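Local coordinates for sugar kinase, pfkB family (Thermotoga maritima, PDB 2AJR), which probably phosphorylates a sugar phosphate with ATP, possibly acting as a 1-phosphofructokinase, at the interface of chains A and B. Residues are numbered along the deposited sequence; one frame, centred on the assembly and turned at random. Chains: chain A/B, sugar kinase, pfkB family.

Contact 1 and contact 2 are neighbouring patches of one two-fold interface, with the centres of their C-alpha atoms about 13 Å apart. Strand 105-112 of chain A and strand 22-28 of chain B run through both: A:Glu106 and B:Arg25 serve contact 2, A:Ile108, A:Ile110 and B:Ile27 serve contact 1. Strand 117-122 of chain A supplies A:Thr119 and A:Ile121 to contact 1, then leads into A:Phe123 of contact 2. Contact 1 contributes hydrocarbon packing and contact 2 the polar and charged links, and symmetry repeats each with the chains exchanged. Such a pairing could hold a kinase dimer together.

Contact 1: the interface of chains A and B. Residues chain A 32, 108, 110, 119, 121; chain B 27, 29, 32, 110, 121.
With CG1 set beside the backbone N and anti to the carbonyl carbon (chi1 -67° in A:Ile108, -56° in B:Ile27), the two isoleucines extend towards each other and meet tip to tip, CD1 to CD1 at 3.5 Å. The same choice of branch at A:Ile121 sends its CD1 into a group of methyls on chain B. A:Ile121 CD1 lies 3.9 Å from B:Ile29 CD1, whose side chain crosses it at a slant. B:Ile110 CD1 meets A:Ile121 CD1 head on at 4.0 Å. B:Ile27 and A:Ile121 also meet tip to tip, CD1 to CD1 at 4.1 Å, and their CG2 methyls come within van der Waals contact as well. B:Ile27, B:Ile29 and B:Ile110 all touch A:Ile121, which hides 44 Å² against the partner.

The two-fold counterpart of one of these pairs is present too: A:Ile110 CD1 meets B:Ile121 CD1 at 3.8 Å, again end against end. Strands 105-112 and 117-122 of both chains thus contribute to one shared layer of aliphatic groups. This is a hydrophobic patch of a two-fold contact in the deposited assembly, which may reflect a dimer, and it could favour association by taking these isoleucines out of water.

Aromatic rings close one end of the patch. B:Phe32 carries its CG anti to the backbone N, chi1 179°, and its ring rests with one face on B:Ile110 CG2, which sits over the ring centre. That intrachain support probably helps fix the tilt of the ring, whose rim reaches A:Thr119. The threonine methyl lies beyond the rim, on the opposite side of the ring plane from B:Ile110 CG2. A:Phe32 is similarly placed, but A:Ile110 CG2 lies nearer the rim of its ring, and the hydroxyl OG1 of A:Thr119 is in plane at its edge. At the junction, A:Thr119 CG2 stands 3.7 Å from both CE1 and CZ of B:Phe32.

Contact 2: the interface of chains A and B. Residues chain A 104-106, 123-124; chain B 25, 44-46.
This is a polar, charged patch of a two-fold contact in the deposited assembly, which may reflect a dimer; here B:Arg25 and B:Thr46 grip A:Glu106 and A:Phe123, giving the assembly directional links that could set the register of the two chains. B:Arg25 bends at chi2 (101°), and its guanidinium does several jobs at once. NH2 donates to the backbone O of A:Glu106 at 3.1 Å; the bond is fairly straight, falls on a carbonyl lone pair, and leaves the acceptor in the guanidinium plane. The same nitrogen stands over the centre of the A:Phe123 ring, 3.1 Å from its centroid, in a cation-pi contact. The guanidinium is canted to the ring by 41°, so one nitrogen rather than the whole flat group faces it.

NH1 of B:Arg25 forms a salt bridge with the carboxylate atom OE1 of A:Glu106 at 3.1 Å. The two planes are only 20° apart, but the N-H points elsewhere, so the attraction is electrostatic rather than a hydrogen bond. Main chain and carboxylate of A:Glu106 thus bind one arginine together.

Along the same strand edge, A:Glu106 N donates to the hydroxyl OG1 of B:Thr46 at 3.1 Å, so N and O of one residue are both taken up by chain B. That hydroxyl also lies near CB and CG of A:Phe123. At the backbone end of A:Phe123, A:Arg105 NH1 donates to its O at 2.8 Å, which probably helps steady this segment. A:Pro124 packs its CD against B:Ser44 O.

In the fold, A:Glu106 lies at the start of strand 105-112 and A:Phe123 just past the end of strand 117-122, facing strand 22-28 and the stretch 44-46 of chain B.

Contact 1: the interface of chains A and B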
loop_
_atom_site.group_PDB
_atom_site.type_symbol
_atom_site.label_atom_id
_atom_site.label_comp_id
_atom_site.label_asym_id
_atom_site.label_seq_id
_atom_site.Cartn_x
_atom_site.Cartn_y
_atom_site.Cartn_z
ATOM N N PHE A 32 1.188 14.800 8.353
ATOM C CA PHE A 32 1.934 13.873 7.542
ATOM C C PHE A 32 3.057 14.620 6.832
ATOM O O PHE A 32 2.823 15.598 6.090
ATOM C CB PHE A 32 1.010 13.217 6.525
ATOM C CG PHE A 32 1.713 12.282 5.584
ATOM C CD1 PHE A 32 2.489 11.235 6.072
ATOM C CD2 PHE A 32 1.583 12.435 4.208
ATOM C CE1 PHE A 32 3.137 10.366 5.205
ATOM C CE2 PHE A 32 2.210 11.562 3.330
ATOM C CZ PHE A 32 2.996 10.527 3.827
ATOM N N ILE A 108 -3.315 4.056 -2.827
ATOM C CA ILE A 108 -3.075 4.547 -1.472
ATOM C C ILE A 108 -3.380 6.039 -1.387
ATOM O O ILE A 108 -2.907 6.814 -2.202
ATOM C CB ILE A 108 -1.619 4.260 -1.040
ATOM C CG1 ILE A 108 -1.417 2.739 -0.904
ATOM C CG2 ILE A 108 -1.300 4.969 0.256
ATOM C CD1 ILE A 108 0.004 2.306 -0.750
ATOM N N ILE A 110 -3.313 9.052 1.496
ATOM C CA ILE A 110 -2.973 9.531 2.826
ATOM C C ILE A 110 -3.627 10.902 3.011
ATOM O O ILE A 110 -3.397 11.823 2.235
ATOM C CB ILE A 110 -1.444 9.614 3.001
ATOM C CG1 ILE A 110 -0.819 8.234 2.744
ATOM C CG2 ILE A 110 -1.090 10.127 4.408
ATOM C CD1 ILE A 110 0.649 8.254 2.419
ATOM N N THR A 119 -2.166 13.037 -0.180
ATOM C CA THR A 119 -1.056 12.508 -0.947
ATOM C C THR A 119 -1.587 11.180 -1.474
ATOM O O THR A 119 -1.981 10.315 -0.683
ATOM C CB THR A 119 0.139 12.304 -0.051
ATOM O OG1 THR A 119 0.350 13.503 0.683
ATOM C CG2 THR A 119 1.379 11.960 -0.845
ATOM N N ILE A 121 -1.328 7.805 -4.246
ATOM C CA ILE A 121 -0.472 6.992 -5.093
ATOM C C ILE A 121 -1.341 6.016 -5.887
ATOM O O ILE A 121 -1.984 5.137 -5.308
ATOM C CB ILE A 121 0.568 6.208 -4.287
ATOM C CG1 ILE A 121 1.353 7.144 -3.363
ATOM C CG2 ILE A 121 1.503 5.494 -5.238
ATOM C CD1 ILE A 121 2.248 6.437 -2.386
ATOM N N ILE B 27 7.267 1.165 -2.609
ATOM C CA ILE B 27 6.796 2.039 -3.664
ATOM C C ILE B 27 7.924 2.989 -3.932
ATOM O O ILE B 27 8.432 3.602 -2.998
ATOM C CB ILE B 27 5.566 2.807 -3.221
ATOM C CG1 ILE B 27 4.462 1.833 -2.770
ATOM C CG2 ILE B 27 5.079 3.705 -4.320
ATOM C CD1 ILE B 27 3.299 2.518 -2.049
ATOM N N ILE B 29 9.198 6.295 -5.628
ATOM C CA ILE B 29 8.812 7.595 -6.153
ATOM C C ILE B 29 9.944 8.589 -5.920
ATOM O O ILE B 29 10.314 8.863 -4.790
ATOM C CB ILE B 29 7.543 8.139 -5.467
ATOM C CG1 ILE B 29 6.373 7.159 -5.630
ATOM C CG2 ILE B 29 7.182 9.483 -6.055
ATOM C CD1 ILE B 29 5.108 7.542 -4.845
ATOM N N PHE B 32 9.361 12.610 -3.846
ATOM C CA PHE B 32 8.089 12.363 -3.174
ATOM C C PHE B 32 7.742 13.495 -2.207
ATOM O O PHE B 32 8.495 13.770 -1.277
ATOM C CB PHE B 32 8.171 11.044 -2.388
ATOM C CG PHE B 32 6.902 10.699 -1.631
ATOM C CD1 PHE B 32 5.677 10.580 -2.303
ATOM C CD2 PHE B 32 6.929 10.489 -0.263
ATOM C CE1 PHE B 32 4.519 10.266 -1.619
ATOM C CE2 PHE B 32 5.766 10.176 0.423
ATOM C CZ PHE B 32 4.556 10.067 -0.258
ATOM N N ILE B 110 7.595 4.040 1.285
ATOM C CA ILE B 110 7.750 4.919 0.129
ATOM C C ILE B 110 9.193 5.367 0.086
ATOM O O ILE B 110 9.648 6.088 0.960
ATOM C CB ILE B 110 6.812 6.118 0.195
ATOM C CG1 ILE B 110 5.345 5.634 0.194
ATOM C CG2 ILE B 110 7.061 7.045 -0.987
ATOM C CD1 ILE B 110 4.384 6.501 0.977
ATOM N N ILE B 121 4.883 3.601 6.745
ATOM C CA ILE B 121 3.633 3.532 7.486
ATOM C C ILE B 121 3.443 2.091 7.931
ATOM O O ILE B 121 3.308 1.203 7.098
ATOM C CB ILE B 121 2.456 3.988 6.632
ATOM C CG1 ILE B 121 2.702 5.412 6.119
ATOM C CG2 ILE B 121 1.174 3.937 7.440
ATOM C CD1 ILE B 121 1.612 5.936 5.208
#

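Contact 2: the interface of chains A and B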
loop_
_atom_site.group_PDB
_atom_site.type_symbol
_atom_site.label_atom_id
_atom_site.label_comp_id
_atom_site.label_asym_id
_atom_site.label_seq_id
_atom_site.Cartn_x
_atom_site.Cartn_y
_atom_site.Cartn_z
ATOM N N THR A 104 -5.394 -6.870 -9.363
ATOM C CA THR A 104 -6.147 -5.645 -9.273
ATOM C C THR A 104 -5.340 -4.655 -8.428
ATOM O O THR A 104 -4.794 -5.013 -7.394
ATOM C CB THR A 104 -7.508 -5.875 -8.635
ATOM O OG1 THR A 104 -8.328 -6.637 -9.534
ATOM C CG2 THR A 104 -8.193 -4.523 -8.327
ATOM N N ARG A 105 -5.257 -3.411 -8.866
ATOM C CA ARG A 105 -4.389 -2.457 -8.200
ATOM C C ARG A 105 -4.866 -2.082 -6.805
ATOM O O ARG A 105 -6.054 -2.076 -6.529
ATOM C CB ARG A 105 -4.239 -1.207 -9.057
ATOM C CG ARG A 105 -5.494 -0.348 -9.181
ATOM C CD ARG A 105 -5.564 0.203 -10.555
ATOM N NE ARG A 105 -6.720 1.056 -10.816
ATOM C CZ ARG A 105 -6.692 2.386 -10.856
ATOM N NH1 ARG A 105 -5.574 3.050 -10.623
ATOM N NH2 ARG A 105 -7.801 3.062 -11.103
ATOM N N GLU A 106 -3.937 -1.799 -5.909
ATOM C CA GLU A 106 -4.300 -1.199 -4.640
ATOM C C GLU A 106 -3.750 0.214 -4.692
ATOM O O GLU A 106 -2.548 0.392 -4.841
ATOM C CB GLU A 106 -3.732 -1.972 -3.447
ATOM C CG GLU A 106 -4.152 -1.375 -2.069
ATOM C CD GLU A 106 -3.561 -2.092 -0.823
ATOM O OE1 GLU A 106 -2.394 -2.541 -0.872
ATOM O OE2 GLU A 106 -4.260 -2.175 0.224
ATOM N N PHE A 123 -1.706 3.190 -8.694
ATOM C CA PHE A 123 -1.053 2.145 -9.426
ATOM C C PHE A 123 -1.775 1.902 -10.734
ATOM O O PHE A 123 -2.943 2.206 -10.868
ATOM C CB PHE A 123 -0.956 0.887 -8.537
ATOM C CG PHE A 123 0.217 0.945 -7.583
ATOM C CD1 PHE A 123 0.181 1.776 -6.476
ATOM C CD2 PHE A 123 1.379 0.232 -7.846
ATOM C CE1 PHE A 123 1.266 1.854 -5.621
ATOM C CE2 PHE A 123 2.463 0.304 -6.987
ATOM C CZ PHE A 123 2.412 1.127 -5.886
ATOM N N PRO A 124 -1.066 1.375 -11.723
ATOM C CA PRO A 124 -1.631 1.361 -13.069
ATOM C C PRO A 124 -2.677 0.282 -13.328
ATOM O O PRO A 124 -3.487 0.445 -14.228
ATOM C CB PRO A 124 -0.397 1.108 -13.939
ATOM C CG PRO A 124 0.489 0.279 -13.076
ATOM C CD PRO A 124 0.283 0.777 -11.676
ATOM N N ARG B 25 5.052 -3.482 1.279
ATOM C CA ARG B 25 4.673 -2.822 0.024
ATOM C C ARG B 25 5.646 -1.681 -0.219
ATOM O O ARG B 25 5.546 -0.636 0.419
ATOM C CB ARG B 25 3.263 -2.261 0.134
ATOM C CG ARG B 25 2.697 -1.686 -1.147
ATOM C CD ARG B 25 1.752 -2.643 -1.813
ATOM N NE ARG B 25 1.414 -2.181 -3.150
ATOM C CZ ARG B 25 0.410 -1.355 -3.437
ATOM N NH1 ARG B 25 -0.379 -0.875 -2.478
ATOM N NH2 ARG B 25 0.192 -1.009 -4.700
ATOM N N SER B 44 5.373 -0.991 -13.074
ATOM C CA SER B 44 5.478 -1.371 -11.657
ATOM C C SER B 44 4.065 -1.757 -11.186
ATOM O O SER B 44 3.191 -0.902 -11.032
ATOM C CB SER B 44 6.084 -0.264 -10.798
ATOM O OG SER B 44 7.087 0.432 -11.494
ATOM N N LYS B 45 3.847 -3.056 -11.008
ATOM C CA LYS B 45 2.540 -3.630 -10.649
ATOM C C LYS B 45 2.324 -3.687 -9.123
ATOM O O LYS B 45 3.272 -3.735 -8.359
ATOM C CB LYS B 45 2.456 -5.043 -11.227
ATOM C CG LYS B 45 1.739 -5.203 -12.569
ATOM C CD LYS B 45 1.879 -4.077 -13.566
ATOM C CE LYS B 45 1.178 -4.449 -14.874
ATOM N NZ LYS B 45 0.564 -3.314 -15.603
ATOM N N THR B 46 1.068 -3.679 -8.683
ATOM C CA THR B 46 0.737 -3.883 -7.266
ATOM C C THR B 46 1.309 -5.220 -6.822
ATOM O O THR B 46 0.927 -6.274 -7.335
ATOM C CB THR B 46 -0.781 -3.828 -7.024
ATOM O OG1 THR B 46 -1.225 -2.483 -7.223
ATOM C CG2 THR B 46 -1.155 -4.299 -5.585
#